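Local structure of beta-lactamase (Sebaldella termitidis, 6N1N) at residues Val25-Tyr30 with Asn212-Ala217; Thr185-Thr190 with Tyr206-Glu211. The protein probably hydrolyses beta-lactam antibiotics to substituted beta-amino acids, as a class D serine beta-lactamase, and so would confer antibiotic resistance. All coordinates share one frame; numbering follows the deposited sequence.

Contact 1. Residues Val25-Tyr30 with Asn212-Ala217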
ATOM      1  N   VAL A  25     -13.119  -4.824   0.424  1.00 12.11           N
ATOM      2  CA  VAL A  25     -12.757  -3.430   0.595  1.00 11.23           C
ATOM      3  C   VAL A  25     -13.051  -3.059   2.040  1.00 11.73           C
ATOM      4  O   VAL A  25     -14.119  -3.391   2.564  1.00 10.43           O
ATOM      5  CB  VAL A  25     -13.527  -2.519  -0.369  1.00 12.40           C
ATOM      6  CG1 VAL A  25     -14.998  -2.742  -0.256  1.00 14.69           C
ATOM      7  CG2 VAL A  25     -13.210  -1.048  -0.093  1.00 17.38           C
ATOM      8  N   THR A  26     -12.082  -2.428   2.680  1.00  7.47           N
ATOM      9  CA  THR A  26     -12.184  -1.921   4.045  1.00  8.62           C
ATOM     10  C   THR A  26     -11.834  -0.442   4.008  1.00  8.58           C
ATOM     11  O   THR A  26     -10.819  -0.058   3.426  1.00  7.78           O
ATOM     12  CB  THR A  26     -11.222  -2.684   4.987  1.00  9.47           C
ATOM     13  OG1 THR A  26     -11.512  -4.082   4.917  1.00 12.70           O
ATOM     14  CG2 THR A  26     -11.346  -2.209   6.430  1.00  9.89           C
ATOM     15  N   ILE A  27     -12.665   0.393   4.654  1.00  9.44           N
ATOM     16  CA  ILE A  27     -12.465   1.826   4.699  1.00 11.02           C
ATOM     17  C   ILE A  27     -12.655   2.294   6.135  1.00 12.42           C
ATOM     18  O   ILE A  27     -13.514   1.779   6.860  1.00 12.00           O
ATOM     19  CB  ILE A  27     -13.439   2.531   3.734  1.00  9.81           C
ATOM     20  CG1 ILE A  27     -13.092   2.207   2.279  1.00 12.81           C
ATOM     21  CG2 ILE A  27     -13.428   4.048   3.938  1.00 11.91           C
ATOM     22  CD1 ILE A  27     -14.208   2.496   1.318  1.00 12.70           C
ATOM     23  N   TYR A  28     -11.835   3.256   6.549  1.00 10.15           N
ATOM     24  CA  TYR A  28     -11.978   3.912   7.846  1.00 10.05           C
ATOM     25  C   TYR A  28     -12.189   5.401   7.627  1.00  8.54           C
ATOM     26  O   TYR A  28     -11.326   6.082   7.064  1.00  9.20           O
ATOM     27  CB  TYR A  28     -10.759   3.676   8.721  1.00  9.38           C
ATOM     28  CG  TYR A  28     -10.862   4.308  10.101  1.00  9.35           C
ATOM     29  CD1 TYR A  28     -11.698   3.777  11.057  1.00 14.32           C
ATOM     30  CD2 TYR A  28     -10.110   5.410  10.422  1.00  8.95           C
ATOM     31  CE1 TYR A  28     -11.791   4.343  12.315  1.00 11.45           C
ATOM     32  CE2 TYR A  28     -10.175   5.980  11.678  1.00  8.94           C
ATOM     33  CZ  TYR A  28     -11.015   5.446  12.625  1.00  9.88           C
ATOM     34  OH  TYR A  28     -11.108   6.003  13.888  1.00 12.34           O
ATOM     35  N   ASP A  29     -13.345   5.878   8.068  1.00  9.74           N
ATOM     36  CA  ASP A  29     -13.717   7.285   8.113  1.00  9.88           C
ATOM     37  C   ASP A  29     -13.087   7.896   9.362  1.00  9.39           C
ATOM     38  O   ASP A  29     -13.470   7.571  10.483  1.00  8.08           O
ATOM     39  CB  ASP A  29     -15.244   7.348   8.081  1.00  9.34           C
ATOM     40  CG  ASP A  29     -15.808   8.744   8.288  1.00  9.54           C
ATOM     41  OD1 ASP A  29     -15.114   9.599   8.842  1.00 11.26           O
ATOM     42  OD2 ASP A  29     -16.989   8.957   7.923  1.00 11.97           O
ATOM     43  N   TYR A  30     -12.110   8.778   9.162  1.00  8.01           N
ATOM     44  CA  TYR A  30     -11.269   9.274  10.248  1.00  9.39           C
ATOM     45  C   TYR A  30     -12.016  10.223  11.176  1.00 11.88           C
ATOM     46  O   TYR A  30     -11.963  10.078  12.408  1.00 10.81           O
ATOM     47  CB  TYR A  30     -10.044   9.960   9.627  1.00  9.30           C
ATOM     48  CG  TYR A  30      -9.063  10.512  10.622  1.00 11.39           C
ATOM     49  CD1 TYR A  30      -8.148   9.689  11.255  1.00  8.95           C
ATOM     50  CD2 TYR A  30      -9.037  11.858  10.906  1.00 14.93           C
ATOM     51  CE1 TYR A  30      -7.235  10.208  12.176  1.00 10.59           C
ATOM     52  CE2 TYR A  30      -8.122  12.379  11.810  1.00 14.84           C
ATOM     53  CZ  TYR A  30      -7.233  11.554  12.433  1.00 15.43           C
ATOM     54  OH  TYR A  30      -6.361  12.087  13.336  1.00 15.75           O
ATOM     55  N   ASN A 212     -12.499  15.593   5.449  1.00  8.18           N
ATOM     56  CA  ASN A 212     -12.338  14.328   6.144  1.00 12.24           C
ATOM     57  C   ASN A 212     -11.172  13.599   5.511  1.00 11.27           C
ATOM     58  O   ASN A 212     -10.564  14.072   4.536  1.00 11.27           O
ATOM     59  CB  ASN A 212     -13.625  13.510   6.032  1.00 11.10           C
ATOM     60  CG  ASN A 212     -13.788  12.482   7.122  1.00 13.05           C
ATOM     61  OD1 ASN A 212     -12.840  12.078   7.805  1.00 12.25           O
ATOM     62  ND2 ASN A 212     -15.009  12.013   7.257  1.00 10.16           N
ATOM     63  N   VAL A 213     -10.872  12.429   6.062  1.00  8.42           N
ATOM     64  CA  VAL A 213      -9.892  11.504   5.501  1.00  8.02           C
ATOM     65  C   VAL A 213     -10.500  10.108   5.554  1.00 10.97           C
ATOM     66  O   VAL A 213     -11.015   9.687   6.593  1.00  9.68           O
ATOM     67  CB  VAL A 213      -8.556  11.492   6.263  1.00 11.38           C
ATOM     68  CG1 VAL A 213      -7.493  10.714   5.479  1.00  9.42           C
ATOM     69  CG2 VAL A 213      -8.077  12.870   6.514  1.00 14.73           C
ATOM     70  N   TYR A 214     -10.391   9.374   4.455  1.00  8.25           N
ATOM     71  CA  TYR A 214     -10.864   7.996   4.372  1.00  7.59           C
ATOM     72  C   TYR A 214      -9.668   7.102   4.053  1.00  9.16           C
ATOM     73  O   TYR A 214      -9.106   7.159   2.953  1.00 10.21           O
ATOM     74  CB  TYR A 214     -11.969   7.842   3.323  1.00 12.61           C
ATOM     75  CG  TYR A 214     -13.139   8.758   3.586  1.00  8.73           C
ATOM     76  CD1 TYR A 214     -14.236   8.345   4.351  1.00  9.53           C
ATOM     77  CD2 TYR A 214     -13.131  10.077   3.130  1.00  9.56           C
ATOM     78  CE1 TYR A 214     -15.266   9.192   4.624  1.00  9.90           C
ATOM     79  CE2 TYR A 214     -14.172  10.934   3.401  1.00 10.46           C
ATOM     80  CZ  TYR A 214     -15.233  10.496   4.139  1.00 11.00           C
ATOM     81  OH  TYR A 214     -16.265  11.360   4.367  1.00 13.29           O
ATOM     82  N   PHE A 215      -9.292   6.271   5.029  1.00  9.80           N
ATOM     83  CA  PHE A 215      -8.253   5.267   4.828  1.00  8.26           C
ATOM     84  C   PHE A 215      -8.855   4.030   4.200  1.00 10.86           C
ATOM     85  O   PHE A 215      -9.993   3.670   4.496  1.00 10.89           O
ATOM     86  CB  PHE A 215      -7.602   4.946   6.171  1.00  8.50           C
ATOM     87  CG  PHE A 215      -6.922   6.136   6.788  1.00  9.67           C
ATOM     88  CD1 PHE A 215      -5.589   6.369   6.551  1.00 11.12           C
ATOM     89  CD2 PHE A 215      -7.634   7.072   7.520  1.00 12.17           C
ATOM     90  CE1 PHE A 215      -4.976   7.482   7.063  1.00  7.12           C
ATOM     91  CE2 PHE A 215      -7.020   8.180   8.032  1.00 10.01           C
ATOM     92  CZ  PHE A 215      -5.688   8.395   7.820  1.00  7.68           C
ATOM     93  N   PHE A 216      -8.100   3.379   3.299  1.00 10.39           N
ATOM     94  CA  PHE A 216      -8.677   2.247   2.587  1.00 11.56           C
ATOM     95  C   PHE A 216      -7.668   1.139   2.338  1.00  9.24           C
ATOM     96  O   PHE A 216      -6.473   1.368   2.203  1.00  8.78           O
ATOM     97  CB  PHE A 216      -9.302   2.675   1.234  1.00 10.20           C
ATOM     98  CG  PHE A 216      -8.324   3.246   0.250  1.00  9.18           C
ATOM     99  CD1 PHE A 216      -7.678   2.450  -0.675  1.00  9.41           C
ATOM    100  CD2 PHE A 216      -8.053   4.589   0.251  1.00  9.40           C
ATOM    101  CE1 PHE A 216      -6.769   2.991  -1.574  1.00 10.70           C
ATOM    102  CE2 PHE A 216      -7.161   5.135  -0.643  1.00 11.28           C
ATOM    103  CZ  PHE A 216      -6.507   4.322  -1.551  1.00  8.53           C
ATOM    104  N   ALA A 217      -8.178  -0.077   2.288  1.00  8.13           N
ATOM    105  CA  ALA A 217      -7.377  -1.220   1.881  1.00  7.51           C
ATOM    106  C   ALA A 217      -8.303  -2.129   1.088  1.00  7.71           C
ATOM    107  O   ALA A 217      -9.232  -2.713   1.637  1.00  9.21           O
ATOM    108  CB  ALA A 217      -6.765  -1.956   3.079  1.00  7.74           C
TER
HETATM  109  O   HOH W   1     -10.171  -5.182   2.867  1.00 11.19           O
HETATM  110  O   HOH W   2     -18.535  10.396   5.437  1.00 31.81           O
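Tyr28 and Phe215 form a hydrogen-bonded pair between antiparallel strands 22-29 and 212-222 of the central sheet. Tyr28 N reaches Phe215 O at 2.8 Å, and the reverse bond completes the pair; Thr26 and Ala217 repeat the pattern. Water 1 links Ala217 O to Thr26 OG1, which also bonds Ser43. The side chains of Tyr28 and Phe215 run side by side under helix 147-159, and Phe215 CD2 touches the tyrosine at the ring edge. Tyr30 CD1 meets Phe215 CE2 at 3.7 Å, the ring planes 57° apart. On the sheet face of Ile27 and Tyr214, Ile27 CG2 touches the tyrosine at CB, 4.1 Å away. At the strand end, Asn212 ND2 donates to Asp29 OD1 (2.9 Å) from above the carboxylate plane; Asp29 CG stands anti to the backbone N (chi1 173°), which carries the carboxylate alongside the Tyr214 ring. Water 2 sits against Tyr214 OH and makes a longer bond, 3.3 Å, to Asp29 OD2, which Asn32 ND2 also reaches. Asn212 OD1 takes the N-H of Val213 and that of Lys31, the latter tying the turn after strand 22-29 to strand 212-222. Such pairing of N-terminal and C-terminal strands belongs to the serine beta-lactamase fold.

Contact 2. Residues Thr185-Thr190 with Tyr206-Glu211. With SO4 (sulfate ion), chain C.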
ATOM      1  N   THR A 185      -7.645  14.627  -2.755  1.00 11.30           N
ATOM      2  CA  THR A 185      -6.246  14.260  -2.924  1.00  8.61           C
ATOM      3  C   THR A 185      -6.146  12.792  -2.549  1.00  9.08           C
ATOM      4  O   THR A 185      -6.442  12.420  -1.403  1.00 10.40           O
ATOM      5  CB  THR A 185      -5.305  15.083  -2.041  1.00 10.26           C
ATOM      6  OG1 THR A 185      -5.441  16.459  -2.382  1.00 12.08           O
ATOM      7  CG2 THR A 185      -3.855  14.660  -2.238  1.00 10.72           C
ATOM      8  N   LEU A 186      -5.757  11.977  -3.515  1.00  9.42           N
ATOM      9  CA  LEU A 186      -5.675  10.542  -3.359  1.00 10.32           C
ATOM     10  C   LEU A 186      -4.226  10.097  -3.230  1.00  7.56           C
ATOM     11  O   LEU A 186      -3.383  10.431  -4.067  1.00 10.59           O
ATOM     12  CB  LEU A 186      -6.338   9.875  -4.565  1.00 12.29           C
ATOM     13  CG  LEU A 186      -6.214   8.362  -4.675  1.00 10.96           C
ATOM     14  CD1 LEU A 186      -6.977   7.667  -3.505  1.00 14.30           C
ATOM     15  CD2 LEU A 186      -6.697   7.876  -6.044  1.00 17.69           C
ATOM     16  N   ARG A 187      -3.942   9.327  -2.183  1.00 10.79           N
ATOM     17  CA  ARG A 187      -2.671   8.636  -2.015  1.00 10.04           C
ATOM     18  C   ARG A 187      -2.973   7.140  -2.014  1.00  9.12           C
ATOM     19  O   ARG A 187      -3.652   6.644  -1.120  1.00 12.72           O
ATOM     20  CB  ARG A 187      -1.994   9.050  -0.710  1.00 11.88           C
ATOM     21  CG  ARG A 187      -1.568  10.485  -0.679  1.00  9.90           C
ATOM     22  CD  ARG A 187      -1.177  10.937   0.710  1.00 10.60           C
ATOM     23  NE  ARG A 187      -0.604  12.279   0.710  1.00 11.72           N
ATOM     24  CZ  ARG A 187      -1.288  13.406   0.825  1.00 10.84           C
ATOM     25  NH1 ARG A 187      -2.602  13.375   0.953  1.00 12.37           N
ATOM     26  NH2 ARG A 187      -0.641  14.572   0.805  1.00 16.83           N
ATOM     27  N   GLY A 188      -2.543   6.422  -3.045  1.00 25.27           N
ATOM     28  CA  GLY A 188      -2.838   5.002  -3.100  1.00 31.45           C
ATOM     29  C   GLY A 188      -1.708   4.257  -3.771  1.00 21.43           C
ATOM     30  O   GLY A 188      -1.079   4.804  -4.685  1.00 16.61           O
ATOM     31  N   LYS A 189      -1.416   3.045  -3.310  1.00 14.60           N
ATOM     32  CA  LYS A 189      -0.315   2.240  -3.849  1.00 11.32           C
ATOM     33  C   LYS A 189      -0.838   0.837  -4.099  1.00 10.16           C
ATOM     34  O   LYS A 189      -1.520   0.246  -3.247  1.00  9.80           O
ATOM     35  CB  LYS A 189       0.902   2.180  -2.916  1.00 12.75           C
ATOM     36  CG  LYS A 189       2.093   1.334  -3.417  1.00 20.92           C
ATOM     37  CD  LYS A 189       2.840   2.054  -4.526  1.00 25.55           C
ATOM     38  CE  LYS A 189       3.853   1.145  -5.243  1.00 31.29           C
ATOM     39  NZ  LYS A 189       3.205   0.207  -6.235  1.00 28.41           N
ATOM     40  N   THR A 190      -0.528   0.313  -5.283  1.00  7.91           N
ATOM     41  CA  THR A 190      -0.834  -1.040  -5.656  1.00 10.17           C
ATOM     42  C   THR A 190       0.246  -2.027  -5.232  1.00 11.19           C
ATOM     43  O   THR A 190       1.429  -1.701  -5.081  1.00 10.70           O
ATOM     44  CB  THR A 190      -1.000  -1.077  -7.167  1.00 13.07           C
ATOM     45  OG1 THR A 190       0.150  -0.436  -7.746  1.00 24.51           O
ATOM     46  CG2 THR A 190      -2.210  -0.336  -7.548  1.00 10.61           C
ATOM     47  N   TYR A 206      -4.984   6.409   1.396  1.00  7.40           N
ATOM     48  CA  TYR A 206      -6.014   7.240   1.994  1.00  7.71           C
ATOM     49  C   TYR A 206      -6.343   8.368   1.035  1.00  9.24           C
ATOM     50  O   TYR A 206      -5.518   8.784   0.218  1.00  8.30           O
ATOM     51  CB  TYR A 206      -5.620   7.767   3.385  1.00 10.19           C
ATOM     52  CG  TYR A 206      -4.440   8.724   3.550  1.00  9.55           C
ATOM     53  CD1 TYR A 206      -4.622  10.106   3.494  1.00  9.50           C
ATOM     54  CD2 TYR A 206      -3.179   8.261   3.870  1.00  7.94           C
ATOM     55  CE1 TYR A 206      -3.565  10.989   3.726  1.00  7.23           C
ATOM     56  CE2 TYR A 206      -2.092   9.151   4.074  1.00 10.70           C
ATOM     57  CZ  TYR A 206      -2.296  10.513   3.991  1.00 10.62           C
ATOM     58  OH  TYR A 206      -1.248  11.399   4.235  1.00 10.72           O
ATOM     59  N   ILE A 207      -7.569   8.850   1.148  1.00  9.69           N
ATOM     60  CA  ILE A 207      -8.088   9.910   0.306  1.00  7.49           C
ATOM     61  C   ILE A 207      -8.582  11.025   1.210  1.00 11.46           C
ATOM     62  O   ILE A 207      -9.339  10.780   2.156  1.00 11.81           O
ATOM     63  CB  ILE A 207      -9.196   9.407  -0.638  1.00  9.16           C
ATOM     64  CG1 ILE A 207      -9.571  10.535  -1.619  1.00 10.31           C
ATOM     65  CG2 ILE A 207     -10.447   8.878   0.097  1.00 10.66           C
ATOM     66  CD1 ILE A 207     -10.497  10.063  -2.786  1.00 11.70           C
ATOM     67  N   GLU A 208      -8.134  12.244   0.917  1.00  8.48           N
ATOM     68  CA  GLU A 208      -8.583  13.465   1.585  1.00  9.32           C
ATOM     69  C   GLU A 208      -9.745  14.034   0.783  1.00  9.47           C
ATOM     70  O   GLU A 208      -9.578  14.413  -0.384  1.00 10.52           O
ATOM     71  CB  GLU A 208      -7.437  14.478   1.679  1.00  9.76           C
ATOM     72  CG  GLU A 208      -6.281  13.981   2.553  1.00  9.17           C
ATOM     73  CD  GLU A 208      -5.013  14.828   2.569  1.00 13.50           C
ATOM     74  OE1 GLU A 208      -4.650  15.409   1.526  1.00 14.68           O
ATOM     75  OE2 GLU A 208      -4.345  14.888   3.646  1.00 12.74           O
ATOM     76  N   ALA A 209     -10.917  14.117   1.414  1.00  9.26           N
ATOM     77  CA  ALA A 209     -12.136  14.528   0.734  1.00 10.93           C
ATOM     78  C   ALA A 209     -13.159  14.917   1.787  1.00 13.96           C
ATOM     79  O   ALA A 209     -13.170  14.353   2.883  1.00 11.70           O
ATOM     80  CB  ALA A 209     -12.701  13.410  -0.143  1.00 13.30           C
ATOM     81  N   LYS A 210     -14.031  15.860   1.433  1.00 13.02           N
ATOM     82  CA  LYS A 210     -15.221  16.169   2.239  1.00 13.19           C
ATOM     83  C   LYS A 210     -14.861  16.587   3.658  1.00 13.41           C
ATOM     84  O   LYS A 210     -15.506  16.162   4.626  1.00 14.42           O
ATOM     85  CB  LYS A 210     -16.192  14.983   2.275  1.00 22.45           C
ATOM     86  CG  LYS A 210     -16.782  14.602   0.920  1.00 35.66           C
ATOM     87  CD  LYS A 210     -17.896  13.582   1.086  1.00 47.87           C
ATOM     88  CE  LYS A 210     -19.197  14.231   1.535  1.00 59.37           C
ATOM     89  NZ  LYS A 210     -20.208  13.209   1.949  1.00 68.71           N
ATOM     90  N   GLU A 211     -13.830  17.423   3.792  1.00 14.18           N
ATOM     91  CA  GLU A 211     -13.309  17.834   5.097  1.00  8.27           C
ATOM     92  C   GLU A 211     -13.133  16.620   6.001  1.00 11.49           C
ATOM     93  O   GLU A 211     -13.525  16.612   7.163  1.00 15.96           O
ATOM     94  CB  GLU A 211     -14.208  18.891   5.742  1.00 12.71           C
ATOM     95  CG  GLU A 211     -14.127  20.256   5.064  1.00 23.97           C
ATOM     96  CD  GLU A 211     -14.969  21.327   5.761  1.00 37.46           C
ATOM     97  OE1 GLU A 211     -16.215  21.194   5.776  1.00 42.01           O
ATOM     98  OE2 GLU A 211     -14.380  22.293   6.300  1.00 31.88           O
TER
HETATM   99  S   SO4 C 302       2.322  -3.141  -8.622  1.00 43.76           S
HETATM  100  O1  SO4 C 302       2.533  -3.371 -10.054  1.00 60.70           O
HETATM  101  O2  SO4 C 302       3.556  -3.473  -7.857  1.00 21.50           O
HETATM  102  O3  SO4 C 302       2.039  -1.727  -8.399  1.00 45.66           O
HETATM  103  O4  SO4 C 302       1.191  -3.972  -8.198  1.00 47.15           O
HETATM  104  O   HOH W   3      -4.624  11.554   0.448  1.00 10.19           O
HETATM  105  O   HOH W   4      -2.417  16.766   1.119  1.00 14.75           O
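Arg187 lies alongside Tyr206, its guanidinium turned only 19° from the plane of the phenol ring. The close packing is here: Arg187 CD comes within 3.5 Å of Tyr206 CZ, and Tyr206 OH sits over one face of the guanidinium. Tyr206 CG, between its own backbone N and carbonyl carbon (chi1 65°), starts the ring off alongside the arginine chain, which is extended from CG to NE. The backbones are paired through Arg187 N to Tyr206 O and Tyr206 N to Arg187 O, both 2.9 Å. On the other face of the sheet Leu186 CD1 meets Ile207 CB at 4.0 Å, covered by helix 228-245. The two strands, 184-195 and 198-209, are the arms of an antiparallel beta hairpin in the central sheet, and the same register continues to Thr185 with Glu208. Toward that end the contact becomes polar and watery, and Thr185 and Glu208 are partly exposed. Arg187 NH1 makes a salt bridge to Glu208 OE1 at 2.9 Å; the bond lies in the guanidinium plane but meets the carboxylate from above, the two planes 79° apart. Water 4 bridges OE1 and Arg187 NH2, while water 3 accepts from NH1 and donates to Thr185 O and Tyr206 O. Arg187 NE is held by Lys173 O, so several bonds fix the guanidinium. Farther along strand 184-195, Lys189 and Thr190 open the Lys-Thr-Gly motif of serine beta-lactamases: Lys189 NZ bonds Thr190 O and Ser99 OG, and Thr190 OG1 approaches O3 of a sulfate ion, probably from the crystallisation liquor, that also bonds Arg235 and Ser51, the predicted acyl-ester serine.

Overall arrangement
Contacts 1 and 2 lie about 9 Å apart, centre to centre, in one mixed sheet where strands 22-29, 212-222, 198-209 and 184-195 follow one another as neighbours. Along the chain, residues 25-30 come first, then 185-190, 206-211 and 212-217, so both halves of contact 2 fall between those of contact 1. The middle strands join the two contacts: Tyr214 N lies 2.9 Å from Ile207 O, a probable hydrogen bond, and Val213 and Phe215 pack against Tyr206. Residues 25-30, early in the chain, thus reach the hairpin through 212-217; strand 184-195 brings the Lys-Thr-Gly motif to the active site beside the predicted nucleophile Ser51, while the paired residues themselves lie away from it.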